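Local coordinates for protein alkyl hydroperoxide reductase, C subunit (Enterococcus faecalis, PDB 5Y63) that probably reduces hydrogen peroxide and organic hydroperoxides to water and alcohols, and is thought to protect the cell against oxidative stress, at residues F20-D25 against N112-R117; Y80-D85 against P106-P111; L41-I46 against E74-V79; F47-A52 against A132-S137; L14-L19 against D141-E146. One frame throughout, in Å; residues are numbered along the deposited sequence.

Interaction 1 of 5, residues F20-D25 against N112-R117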
# COMPACT_ATOMS: atom_id res chain seq x y z
N PHE A 20 31.11 -7.84 -2.81
CA PHE A 20 30.65 -6.52 -3.23
C PHE A 20 31.82 -5.55 -3.50
O PHE A 20 32.94 -5.78 -3.05
CB PHE A 20 29.67 -5.92 -2.20
CG PHE A 20 30.33 -5.35 -0.96
CD1 PHE A 20 31.08 -6.14 -0.10
CD2 PHE A 20 30.17 -4.00 -0.65
CE1 PHE A 20 31.66 -5.61 1.04
CE2 PHE A 20 30.75 -3.46 0.49
CZ PHE A 20 31.49 -4.27 1.34
N ASP A 21 31.54 -4.50 -4.27
CA ASP A 21 32.52 -3.46 -4.54
C ASP A 21 32.73 -2.63 -3.28
O ASP A 21 31.77 -2.09 -2.72
CB ASP A 21 32.08 -2.57 -5.70
CG ASP A 21 33.11 -1.50 -6.05
OD1 ASP A 21 34.29 -1.64 -5.69
OD2 ASP A 21 32.72 -0.50 -6.70
N PHE A 22 33.97 -2.53 -2.83
CA PHE A 22 34.30 -1.78 -1.62
C PHE A 22 35.72 -1.25 -1.68
O PHE A 22 36.54 -1.73 -2.46
CB PHE A 22 34.13 -2.67 -0.38
CG PHE A 22 35.32 -3.53 -0.07
CD1 PHE A 22 36.35 -3.06 0.74
CD2 PHE A 22 35.43 -4.81 -0.60
CE1 PHE A 22 37.45 -3.84 1.02
CE2 PHE A 22 36.54 -5.60 -0.33
CZ PHE A 22 37.55 -5.11 0.49
N GLU A 23 35.99 -0.26 -0.84
CA GLU A 23 37.33 0.26 -0.65
C GLU A 23 37.47 0.69 0.81
O GLU A 23 36.53 1.23 1.38
CB GLU A 23 37.59 1.44 -1.59
CG GLU A 23 39.06 1.84 -1.69
CD GLU A 23 39.36 2.77 -2.86
OE1 GLU A 23 38.41 3.37 -3.43
OE2 GLU A 23 40.55 2.89 -3.23
N CYS A 24 38.63 0.42 1.40
CA CYS A 24 38.86 0.77 2.80
C CYS A 24 40.34 0.95 3.12
O CYS A 24 41.21 0.55 2.35
CB CYS A 24 38.28 -0.31 3.71
SG CYS A 24 39.28 -1.82 3.81
N ASP A 25 40.60 1.55 4.27
CA ASP A 25 41.96 1.76 4.75
C ASP A 25 42.52 0.47 5.35
O ASP A 25 41.76 -0.38 5.83
CB ASP A 25 42.00 2.86 5.81
CG ASP A 25 41.54 4.20 5.27
OD1 ASP A 25 42.07 4.63 4.23
OD2 ASP A 25 40.66 4.82 5.90
N ASN A 112 33.22 1.95 9.54
CA ASN A 112 31.85 2.14 9.05
C ASN A 112 31.03 0.85 9.09
O ASN A 112 29.80 0.90 9.11
CB ASN A 112 31.82 2.76 7.65
CG ASN A 112 32.50 1.91 6.59
OD1 ASN A 112 32.56 0.68 6.69
ND2 ASN A 112 33.00 2.56 5.54
N GLY A 113 31.72 -0.29 9.08
CA GLY A 113 31.06 -1.60 9.22
C GLY A 113 30.61 -2.25 7.93
O GLY A 113 29.93 -3.27 7.96
N GLN A 114 31.01 -1.69 6.79
CA GLN A 114 30.58 -2.20 5.49
C GLN A 114 30.90 -3.69 5.32
O GLN A 114 30.05 -4.47 4.88
CB GLN A 114 31.20 -1.37 4.35
CG GLN A 114 32.71 -1.54 4.18
CD GLN A 114 33.35 -0.53 3.24
OE1 GLN A 114 34.48 -0.12 3.46
NE2 GLN A 114 32.63 -0.15 2.19
N LEU A 115 32.12 -4.09 5.70
CA LEU A 115 32.56 -5.48 5.58
C LEU A 115 31.80 -6.39 6.53
O LEU A 115 31.16 -7.35 6.11
CB LEU A 115 34.08 -5.60 5.84
CG LEU A 115 35.06 -5.50 4.67
CD1 LEU A 115 34.70 -4.42 3.67
CD2 LEU A 115 36.47 -5.27 5.18
N ALA A 116 31.86 -6.07 7.82
CA ALA A 116 31.19 -6.86 8.85
C ALA A 116 29.71 -7.08 8.53
O ALA A 116 29.19 -8.18 8.74
CB ALA A 116 31.35 -6.21 10.21
N ARG A 117 29.04 -6.04 8.03
CA ARG A 117 27.63 -6.14 7.65
C ARG A 117 27.42 -6.95 6.37
O ARG A 117 26.45 -7.71 6.28
CB ARG A 117 27.02 -4.75 7.49
CG ARG A 117 26.88 -3.99 8.79
CD ARG A 117 25.83 -2.90 8.72
NE ARG A 117 26.03 -1.89 9.76
CZ ARG A 117 26.82 -0.82 9.65
NH1 ARG A 117 26.92 0.02 10.67
NH2 ARG A 117 27.52 -0.59 8.54
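F20 meets the first turn of helix 114-119 with the far end of its ring. Its CZ lies 3.8 Å from the backbone O of Q114. L115 CD1 comes up to the edge of the same ring, near its plane, 4.0 Å from F20 CZ. F22 CG lies between the backbone N and carbonyl carbon (chi1 84°), and the ring it carries takes L115 CD1 over one face in a CH-pi contact, 3.9 Å from the F22 ring centroid. The methyl is displaced toward the rim, nearest F22 CD1. At E23 and C24 the partner is Q114, whose extended chain brings its amide to the E23 backbone O and C24 CB. N112 OD1 accepts from Q114 N in an Asx turn (2.8 Å), and G113 is the N-cap. The contact lays this helix start against the loop leading into strand 23-28 and the first residues of that strand, which pairs antiparallel with strand 107-109. F22 also leans on I40 of helix 37-40, and F20 meets the F118 ring.

Interaction 2 of 5, residues Y80-D85 against P106-P111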
# COMPACT_ATOMS: atom_id res chain seq x y z
N TYR A 80 43.61 -11.15 5.07
CA TYR A 80 43.10 -9.83 5.43
C TYR A 80 42.40 -9.88 6.79
O TYR A 80 41.25 -10.32 6.88
CB TYR A 80 42.12 -9.33 4.36
CG TYR A 80 42.69 -9.30 2.96
CD1 TYR A 80 43.37 -8.19 2.49
CD2 TYR A 80 42.53 -10.39 2.11
CE1 TYR A 80 43.90 -8.16 1.21
CE2 TYR A 80 43.04 -10.37 0.82
CZ TYR A 80 43.73 -9.25 0.38
OH TYR A 80 44.24 -9.22 -0.90
N SER A 81 43.08 -9.44 7.85
CA SER A 81 42.46 -9.37 9.17
C SER A 81 41.55 -8.14 9.22
O SER A 81 41.94 -7.06 8.79
CB SER A 81 43.51 -9.31 10.28
OG SER A 81 44.09 -8.03 10.40
N VAL A 82 40.35 -8.33 9.75
CA VAL A 82 39.34 -7.28 9.76
C VAL A 82 38.84 -7.04 11.18
O VAL A 82 38.56 -7.97 11.93
CB VAL A 82 38.14 -7.64 8.85
CG1 VAL A 82 37.32 -6.40 8.55
CG2 VAL A 82 38.62 -8.28 7.56
N SER A 83 38.72 -5.76 11.52
CA SER A 83 38.16 -5.34 12.80
C SER A 83 37.41 -4.02 12.58
O SER A 83 37.64 -3.33 11.58
CB SER A 83 39.27 -5.18 13.83
OG SER A 83 38.96 -4.23 14.83
N GLU A 84 36.53 -3.68 13.51
CA GLU A 84 35.80 -2.42 13.44
C GLU A 84 36.64 -1.24 13.93
O GLU A 84 36.14 -0.12 14.05
CB GLU A 84 34.49 -2.52 14.23
CG GLU A 84 33.56 -3.62 13.75
CD GLU A 84 33.09 -3.43 12.32
OE1 GLU A 84 32.17 -2.61 12.10
OE2 GLU A 84 33.63 -4.10 11.42
N ASP A 85 37.91 -1.49 14.23
CA ASP A 85 38.85 -0.45 14.60
C ASP A 85 39.39 0.26 13.37
O ASP A 85 39.39 -0.29 12.27
CB ASP A 85 40.01 -1.05 15.41
CG ASP A 85 39.56 -1.59 16.75
OD1 ASP A 85 39.18 -0.78 17.62
OD2 ASP A 85 39.57 -2.83 16.93
N PRO A 106 48.18 -7.67 5.58
CA PRO A 106 47.44 -6.41 5.70
C PRO A 106 46.28 -6.47 6.70
O PRO A 106 45.45 -7.37 6.62
CB PRO A 106 46.91 -6.17 4.28
CG PRO A 106 46.88 -7.51 3.65
CD PRO A 106 48.04 -8.26 4.24
N MET A 107 46.25 -5.51 7.62
CA MET A 107 45.17 -5.41 8.60
C MET A 107 44.14 -4.37 8.14
O MET A 107 44.39 -3.16 8.22
CB MET A 107 45.75 -5.00 9.96
CG MET A 107 46.87 -5.89 10.45
SD MET A 107 47.45 -5.38 12.08
CE MET A 107 46.11 -5.97 13.12
N LEU A 108 42.99 -4.85 7.67
CA LEU A 108 41.94 -3.97 7.17
C LEU A 108 41.20 -3.28 8.31
O LEU A 108 40.95 -3.89 9.35
CB LEU A 108 40.94 -4.74 6.31
CG LEU A 108 41.47 -5.52 5.11
CD1 LEU A 108 40.30 -6.09 4.31
CD2 LEU A 108 42.35 -4.67 4.21
N ALA A 109 40.87 -2.01 8.11
CA ALA A 109 40.07 -1.25 9.06
C ALA A 109 38.64 -1.19 8.54
O ALA A 109 38.42 -1.05 7.33
CB ALA A 109 40.63 0.15 9.22
N ASP A 110 37.68 -1.29 9.45
CA ASP A 110 36.27 -1.24 9.07
C ASP A 110 35.44 -0.47 10.10
O ASP A 110 34.54 -1.04 10.72
CB ASP A 110 35.74 -2.67 8.90
CG ASP A 110 34.34 -2.71 8.31
OD1 ASP A 110 33.98 -1.79 7.54
OD2 ASP A 110 33.59 -3.67 8.61
N PRO A 111 35.72 0.83 10.28
CA PRO A 111 34.94 1.60 11.25
C PRO A 111 33.49 1.83 10.84
O PRO A 111 32.62 1.91 11.71
CB PRO A 111 35.70 2.94 11.33
CG PRO A 111 37.02 2.71 10.69
CD PRO A 111 36.77 1.66 9.65
O HOH W 1 42.73 -5.68 11.36
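S81 and L108 join two parallel neighbours in the central sheet of the thioredoxin-like fold. L108 N donates to S81 O at 2.7 Å. S81 N gives a weak bond to P106 O, and D110 N gives weak bonds to both S83 O and D85 O. The two strands form a beta-alpha-beta crossover, since helices 87-96 and 98-101 lie between them in the chain.

The side chains use both faces. On the V82 and L108 face, L108 CD1 packs 3.7 Å from Y80 CB. Y80 CD1 is also 3.8 Å from P106 CG, at the end of the contact. On the other face, S81 OG lies against CA and CB of M107. A water bonds to S81 OG and donates to L108 O, which H90 NE2 also meets.

Beyond the strands, the E84 and D110 side chains run the same way. Their carboxylates, of like charge, lie close together with planes 88° apart. D110 OD2 accepts from A116 N of helix 114-119. D85 OD2 takes the backbone N of D53. The S83 side chain is about 8 Å from that of C58, the predicted peroxidatic cysteine. In the ST turn here, D85 N donates to S83 OG at 3.0 Å.

Interaction 3 of 5, residues L41-I46 against E74-V79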
# COMPACT_ATOMS: atom_id res chain seq x y z
N LEU A 41 40.93 -9.83 -5.89
CA LEU A 41 40.83 -10.72 -7.06
C LEU A 41 42.21 -11.14 -7.58
O LEU A 41 43.16 -10.36 -7.53
CB LEU A 41 40.04 -10.07 -8.20
CG LEU A 41 38.53 -10.34 -8.27
CD1 LEU A 41 37.79 -9.63 -7.15
CD2 LEU A 41 37.98 -9.93 -9.62
N GLY A 42 42.30 -12.37 -8.08
CA GLY A 42 43.54 -12.89 -8.65
C GLY A 42 44.18 -13.94 -7.77
O GLY A 42 44.67 -14.95 -8.26
N LYS A 43 44.18 -13.69 -6.46
CA LYS A 43 44.65 -14.66 -5.48
C LYS A 43 43.49 -15.15 -4.63
O LYS A 43 42.43 -14.52 -4.57
CB LYS A 43 45.68 -14.02 -4.55
CG LYS A 43 46.97 -13.59 -5.23
CD LYS A 43 47.99 -13.11 -4.21
CE LYS A 43 49.34 -12.84 -4.83
NZ LYS A 43 49.33 -11.62 -5.69
N TRP A 44 43.69 -16.29 -3.96
CA TRP A 44 42.80 -16.71 -2.88
C TRP A 44 42.94 -15.72 -1.73
O TRP A 44 43.91 -14.97 -1.66
CB TRP A 44 43.13 -18.13 -2.40
CG TRP A 44 42.60 -19.20 -3.30
CD1 TRP A 44 43.20 -19.68 -4.42
CD2 TRP A 44 41.37 -19.91 -3.17
NE1 TRP A 44 42.42 -20.66 -5.00
CE2 TRP A 44 41.29 -20.81 -4.25
CE3 TRP A 44 40.32 -19.87 -2.24
CZ2 TRP A 44 40.20 -21.67 -4.43
CZ3 TRP A 44 39.24 -20.72 -2.42
CH2 TRP A 44 39.19 -21.61 -3.51
N SER A 45 41.95 -15.71 -0.84
CA SER A 45 41.95 -14.75 0.25
C SER A 45 41.21 -15.29 1.46
O SER A 45 40.19 -15.96 1.33
CB SER A 45 41.32 -13.43 -0.20
OG SER A 45 40.02 -13.64 -0.71
N ILE A 46 41.75 -14.99 2.64
CA ILE A 46 41.11 -15.31 3.90
C ILE A 46 40.84 -14.01 4.64
O ILE A 46 41.77 -13.31 5.04
CB ILE A 46 41.99 -16.22 4.77
CG1 ILE A 46 42.16 -17.59 4.10
CG2 ILE A 46 41.38 -16.39 6.16
CD1 ILE A 46 43.23 -18.46 4.72
N GLU A 74 52.55 -19.34 0.06
CA GLU A 74 52.98 -20.43 -0.83
C GLU A 74 51.80 -21.01 -1.62
O GLU A 74 51.96 -21.41 -2.78
CB GLU A 74 53.66 -21.54 -0.03
CG GLU A 74 54.53 -22.48 -0.85
CD GLU A 74 55.84 -21.86 -1.29
OE1 GLU A 74 56.47 -21.14 -0.48
OE2 GLU A 74 56.26 -22.09 -2.44
N LEU A 75 50.62 -21.05 -1.00
CA LEU A 75 49.39 -21.53 -1.64
C LEU A 75 48.66 -20.44 -2.45
O LEU A 75 47.49 -20.60 -2.79
CB LEU A 75 48.45 -22.12 -0.59
CG LEU A 75 48.95 -23.37 0.13
CD1 LEU A 75 48.19 -23.60 1.43
CD2 LEU A 75 48.83 -24.59 -0.77
N ASN A 76 49.36 -19.35 -2.77
CA ASN A 76 48.81 -18.24 -3.54
C ASN A 76 47.62 -17.58 -2.85
O ASN A 76 46.63 -17.21 -3.49
CB ASN A 76 48.43 -18.71 -4.96
CG ASN A 76 48.32 -17.57 -5.96
OD1 ASN A 76 49.18 -16.68 -6.00
ND2 ASN A 76 47.28 -17.60 -6.78
N CYS A 77 47.72 -17.42 -1.53
CA CYS A 77 46.62 -16.88 -0.72
C CYS A 77 47.06 -15.71 0.16
O CYS A 77 48.05 -15.82 0.89
CB CYS A 77 46.02 -17.97 0.16
SG CYS A 77 44.55 -17.42 1.06
N GLU A 78 46.31 -14.61 0.08
CA GLU A 78 46.54 -13.44 0.92
C GLU A 78 45.63 -13.51 2.15
O GLU A 78 44.58 -14.15 2.12
CB GLU A 78 46.26 -12.17 0.11
CG GLU A 78 46.60 -10.86 0.81
CD GLU A 78 48.06 -10.76 1.21
OE1 GLU A 78 48.35 -10.87 2.42
OE2 GLU A 78 48.92 -10.59 0.32
N VAL A 79 46.05 -12.85 3.23
CA VAL A 79 45.30 -12.80 4.48
C VAL A 79 44.89 -11.36 4.78
O VAL A 79 45.73 -10.46 4.76
CB VAL A 79 46.14 -13.36 5.65
CG1 VAL A 79 45.38 -13.27 6.97
CG2 VAL A 79 46.56 -14.79 5.37
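K43 crosses N76 at about a right angle. Its CB touches the backbone O of N76 at 3.5 Å. Its CG lies 3.9 Å from N76 OD1, and CD passes the same oxygen slightly farther off. CE is 4.0 Å from N76 OD1. There the chain bends: chi4 of 71° turns NZ away, and NZ stays 6.1 Å from E78 OE2, too far for a salt bridge. N76, with positive phi, is the C-prime residue of a Schellman motif that ends helix 69-74. Its O accepts from W44 N at 3.1 Å. From here strands 44-49 and 77-83 run parallel, a central pair of the thioredoxin-like sheet. E78 N donates to W44 O, and I46 N to E78 O, both at 3.0 Å. C77 SG, anti to its backbone N, reaches W44 CB and I46 CG1 on the face turned to helix 156-171, where L163 meets C77. E78 starts on the S45 face, and its bent chain brings OE1 round to V79 N, with Y69 OH as a further partner.

Interaction 4 of 5, residues F47-A52 against A132-S137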
# COMPACT_ATOMS: atom_id res chain seq x y z
N PHE A 47 39.56 -13.68 4.81
CA PHE A 47 39.16 -12.59 5.68
C PHE A 47 39.11 -13.12 7.11
O PHE A 47 38.45 -14.12 7.38
CB PHE A 47 37.80 -12.02 5.26
CG PHE A 47 37.85 -11.23 3.99
CD1 PHE A 47 37.81 -11.86 2.76
CD2 PHE A 47 37.96 -9.84 4.03
CE1 PHE A 47 37.86 -11.13 1.59
CE2 PHE A 47 38.02 -9.11 2.86
CZ PHE A 47 37.97 -9.75 1.63
N PHE A 48 39.82 -12.45 8.02
CA PHE A 48 39.94 -12.91 9.39
C PHE A 48 39.38 -11.86 10.34
O PHE A 48 40.10 -10.98 10.83
CB PHE A 48 41.41 -13.22 9.71
CG PHE A 48 41.60 -14.02 10.97
CD1 PHE A 48 41.52 -15.41 10.93
CD2 PHE A 48 41.87 -13.40 12.18
CE1 PHE A 48 41.69 -16.15 12.08
CE2 PHE A 48 42.05 -14.14 13.33
CZ PHE A 48 41.96 -15.52 13.28
N PHE A 49 38.08 -11.94 10.59
CA PHE A 49 37.40 -11.00 11.48
C PHE A 49 37.75 -11.29 12.93
O PHE A 49 37.87 -12.45 13.33
CB PHE A 49 35.88 -11.10 11.29
CG PHE A 49 35.39 -10.47 10.03
CD1 PHE A 49 35.29 -11.21 8.86
CD2 PHE A 49 34.99 -9.14 10.02
CE1 PHE A 49 34.82 -10.63 7.70
CE2 PHE A 49 34.52 -8.56 8.86
CZ PHE A 49 34.44 -9.30 7.70
N TYR A 50 37.90 -10.23 13.72
CA TYR A 50 38.14 -10.35 15.16
C TYR A 50 37.55 -9.15 15.91
O TYR A 50 37.45 -8.06 15.33
CB TYR A 50 39.64 -10.51 15.45
CG TYR A 50 40.45 -9.28 15.12
CD1 TYR A 50 40.84 -9.01 13.82
CD2 TYR A 50 40.82 -8.38 16.12
CE1 TYR A 50 41.57 -7.88 13.51
CE2 TYR A 50 41.55 -7.25 15.82
CZ TYR A 50 41.93 -7.00 14.52
OH TYR A 50 42.65 -5.87 14.22
N PRO A 51 37.16 -9.33 17.18
CA PRO A 51 36.38 -8.31 17.90
C PRO A 51 37.05 -6.96 18.13
O PRO A 51 36.49 -5.94 17.74
CB PRO A 51 36.06 -8.99 19.24
CG PRO A 51 36.23 -10.44 19.00
CD PRO A 51 37.34 -10.54 18.00
N ALA A 52 38.22 -6.95 18.77
CA ALA A 52 38.80 -5.68 19.22
C ALA A 52 40.33 -5.68 19.31
O ALA A 52 40.94 -6.68 19.67
CB ALA A 52 38.21 -5.30 20.57
N ALA A 132 35.04 -14.51 13.03
CA ALA A 132 34.65 -15.13 11.78
C ALA A 132 35.82 -15.21 10.81
O ALA A 132 36.71 -14.35 10.80
CB ALA A 132 33.50 -14.37 11.15
N SER A 133 35.81 -16.26 9.98
CA SER A 133 36.81 -16.46 8.95
C SER A 133 36.11 -16.84 7.66
O SER A 133 35.15 -17.61 7.69
CB SER A 133 37.78 -17.57 9.36
OG SER A 133 38.37 -17.29 10.61
N PHE A 134 36.58 -16.30 6.54
CA PHE A 134 35.99 -16.57 5.23
C PHE A 134 37.08 -16.89 4.21
O PHE A 134 38.01 -16.11 4.03
CB PHE A 134 35.18 -15.36 4.75
CG PHE A 134 34.00 -15.04 5.60
CD1 PHE A 134 34.14 -14.27 6.75
CD2 PHE A 134 32.73 -15.51 5.26
CE1 PHE A 134 33.04 -13.97 7.54
CE2 PHE A 134 31.63 -15.22 6.05
CZ PHE A 134 31.78 -14.45 7.19
N ILE A 135 36.94 -18.03 3.53
CA ILE A 135 37.84 -18.40 2.44
C ILE A 135 37.16 -18.05 1.12
O ILE A 135 36.07 -18.55 0.83
CB ILE A 135 38.19 -19.90 2.47
CG1 ILE A 135 38.94 -20.23 3.76
CG2 ILE A 135 39.02 -20.28 1.25
CD1 ILE A 135 39.16 -21.71 3.99
N VAL A 136 37.81 -17.20 0.33
CA VAL A 136 37.23 -16.68 -0.90
C VAL A 136 38.15 -17.01 -2.08
O VAL A 136 39.36 -16.85 -1.98
CB VAL A 136 37.02 -15.15 -0.81
CG1 VAL A 136 36.30 -14.61 -2.05
CG2 VAL A 136 36.23 -14.81 0.44
N SER A 137 37.55 -17.46 -3.18
CA SER A 137 38.30 -17.84 -4.38
C SER A 137 38.83 -16.61 -5.11
O SER A 137 38.41 -15.49 -4.82
CB SER A 137 37.41 -18.67 -5.32
OG SER A 137 36.49 -17.84 -6.01
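F47 and F134 form a hydrogen-bonded pair where strands 44-49 and 128-136 run antiparallel in the thioredoxin-like sheet, with F47 N to F134 O and F134 N to F47 O both at 3.0 Å and F49 N to A132 O at 2.8 Å.

F47, F49, F134 and V136 lie on one side. The rings of F49 and F134 meet rim to rim, with planes 78° apart and neither ring over the face of the other. Their CE1 atoms are 3.8 Å apart. F49 CB rests 4.0 Å from A132 CB. V136 CG2 comes to the edge of the F47 ring, near its plane, 4.1 Å from F47 CD1. F119 of helix 114-119 meets all three of these rings, and Y145 stacks on F134. On the other side, F48 and S133 are a non-hydrogen-bonded pair. F48 CG is anti to its backbone N (chi1 -165°), and its CD1 lies 3.7 Å from S133 OG. R154 ties this side together: it donates to S133 OG and makes a cation-pi contact with F48.

F48 is about 7 Å, side chain to side chain, from C58, the predicted peroxidatic cysteine. One side of the sheet is thus packed mainly with aromatic and aliphatic groups. The other carries a serine hydroxyl and the R154 guanidinium beside F48, probably on the side of the active site.

Interaction 5 of 5, residues L14-L19 against D141-E146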
# COMPACT_ATOMS: atom_id res chain seq x y z
N LEU A 14 26.30 -17.54 2.44
CA LEU A 14 27.06 -16.78 1.46
C LEU A 14 27.88 -17.66 0.51
O LEU A 14 28.70 -17.14 -0.24
CB LEU A 14 27.98 -15.79 2.17
CG LEU A 14 27.33 -14.85 3.18
CD1 LEU A 14 28.38 -13.95 3.80
CD2 LEU A 14 26.24 -14.02 2.52
N ILE A 15 27.66 -18.97 0.52
CA ILE A 15 28.42 -19.86 -0.35
C ILE A 15 28.12 -19.48 -1.80
O ILE A 15 26.96 -19.33 -2.17
CB ILE A 15 28.10 -21.36 -0.11
CG1 ILE A 15 28.36 -21.76 1.35
CG2 ILE A 15 28.91 -22.24 -1.05
CD1 ILE A 15 29.77 -21.55 1.84
N ASN A 16 29.18 -19.30 -2.59
CA ASN A 16 29.07 -18.84 -3.98
C ASN A 16 28.43 -17.45 -4.13
O ASN A 16 27.68 -17.21 -5.07
CB ASN A 16 28.34 -19.87 -4.85
CG ASN A 16 29.03 -21.22 -4.86
OD1 ASN A 16 30.26 -21.30 -4.83
ND2 ASN A 16 28.24 -22.29 -4.92
N GLN A 17 28.73 -16.55 -3.19
CA GLN A 17 28.35 -15.15 -3.32
C GLN A 17 29.59 -14.31 -3.59
O GLN A 17 30.59 -14.43 -2.89
CB GLN A 17 27.64 -14.65 -2.06
CG GLN A 17 26.27 -15.27 -1.82
CD GLN A 17 25.26 -14.91 -2.90
OE1 GLN A 17 25.41 -13.91 -3.60
NE2 GLN A 17 24.22 -15.73 -3.03
N LYS A 18 29.51 -13.46 -4.62
CA LYS A 18 30.62 -12.59 -5.01
C LYS A 18 30.82 -11.48 -3.99
O LYS A 18 29.86 -10.99 -3.40
CB LYS A 18 30.35 -11.97 -6.39
CG LYS A 18 30.56 -12.92 -7.55
CD LYS A 18 31.96 -12.80 -8.13
CE LYS A 18 32.28 -13.86 -9.18
NZ LYS A 18 31.15 -14.15 -10.11
N LEU A 19 32.07 -11.07 -3.79
CA LEU A 19 32.38 -9.90 -2.97
C LEU A 19 31.79 -8.64 -3.61
O LEU A 19 31.95 -8.42 -4.81
CB LEU A 19 33.89 -9.71 -2.81
CG LEU A 19 34.67 -10.72 -1.98
CD1 LEU A 19 36.15 -10.35 -1.99
CD2 LEU A 19 34.15 -10.80 -0.56
N ASP A 141 34.41 -15.49 -5.07
CA ASP A 141 33.32 -16.31 -4.54
C ASP A 141 33.67 -16.84 -3.15
O ASP A 141 34.77 -17.34 -2.93
CB ASP A 141 33.05 -17.49 -5.46
CG ASP A 141 32.61 -17.06 -6.85
OD1 ASP A 141 31.78 -16.13 -6.96
OD2 ASP A 141 33.08 -17.67 -7.83
N ILE A 142 32.72 -16.74 -2.22
CA ILE A 142 32.90 -17.27 -0.88
C ILE A 142 32.70 -18.78 -0.92
O ILE A 142 31.65 -19.26 -1.36
CB ILE A 142 31.90 -16.63 0.11
CG1 ILE A 142 32.15 -15.13 0.22
CG2 ILE A 142 32.00 -17.30 1.48
CD1 ILE A 142 30.98 -14.34 0.76
N LYS A 143 33.71 -19.52 -0.46
CA LYS A 143 33.73 -20.98 -0.59
C LYS A 143 33.47 -21.72 0.72
O LYS A 143 32.84 -22.77 0.72
CB LYS A 143 35.07 -21.43 -1.18
CG LYS A 143 35.32 -20.92 -2.60
CD LYS A 143 34.27 -21.42 -3.57
CE LYS A 143 34.59 -21.02 -5.00
NZ LYS A 143 33.49 -21.38 -5.94
N SER A 144 33.99 -21.20 1.82
CA SER A 144 33.70 -21.77 3.13
C SER A 144 33.99 -20.74 4.19
O SER A 144 34.84 -19.87 4.01
CB SER A 144 34.52 -23.04 3.38
OG SER A 144 35.77 -22.74 3.98
N TYR A 145 33.27 -20.83 5.30
CA TYR A 145 33.46 -19.87 6.37
C TYR A 145 33.01 -20.38 7.73
O TYR A 145 32.38 -21.43 7.85
CB TYR A 145 32.77 -18.55 6.02
CG TYR A 145 31.29 -18.61 5.79
CD1 TYR A 145 30.77 -18.97 4.55
CD2 TYR A 145 30.39 -18.26 6.79
CE1 TYR A 145 29.40 -19.01 4.32
CE2 TYR A 145 29.02 -18.29 6.58
CZ TYR A 145 28.54 -18.67 5.34
OH TYR A 145 27.18 -18.69 5.13
N GLU A 146 33.36 -19.61 8.75
CA GLU A 146 33.23 -20.01 10.13
C GLU A 146 32.85 -18.79 10.96
O GLU A 146 33.45 -17.74 10.80
CB GLU A 146 34.57 -20.56 10.59
CG GLU A 146 34.63 -20.98 12.04
CD GLU A 146 36.05 -21.26 12.50
OE1 GLU A 146 36.95 -21.42 11.64
OE2 GLU A 146 36.27 -21.33 13.73
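A type II beta turn, L14 to Q17, docks the N-terminal segment onto the start of strand 142-148. N16 takes the positive phi of the turn, and its N donates to I142 O at 2.8 Å. I142 N donates back to Q17 O at 3.2 Å. Both the N and the O of I142 are thus bonded to the turn.

The I142 side chain packs against the turn. Its CB lies against L14 O, and its CD1 is 3.6 Å from L14 CB. Y145 holds the turn's first residue: L14 N donates to Y145 OH at 3.1 Å with an angle of 160°. I15 reaches the same ring with the end of its chain, CD1 lying 3.6 Å from Y145 CE1.

The outer contacts are polar and looser. K18 runs alongside D141 in a long salt bridge, K18 NZ to D141 OD1 at 3.8 Å. K143 NZ makes a weak bond to N16 OD1.

K143 and S144 both face I135 in a classic beta bulge. Further along, S144 to E146 pair antiparallel with a strand of a third subunit. The sheet therefore runs on across the interface, as in the edge-to-edge (B-type) dimer of typical 2-Cys peroxiredoxins.

All five reach the same sheet; interactions 2, 3 and 4 pair strands within it. Interactions 3 and 4 share strand 44-49, and interactions 2 and 3 share strand 77-83. Interaction 4 is the most central, its centre about 3 Å from the centre of the chain, and is rich in aromatic rings; interaction 2 is also buried but mixes apolar packing with carboxylates and a water. Both come within about 7 to 8 Å, side chain to side chain, of the predicted catalytic C58. Interactions 1, 3 and 5 are only partly buried and lie away from it. Interaction 1 sets a helix start against a loop and strand beginning, mainly through side chains; 3 relies on strand pairing, 5 on a turn.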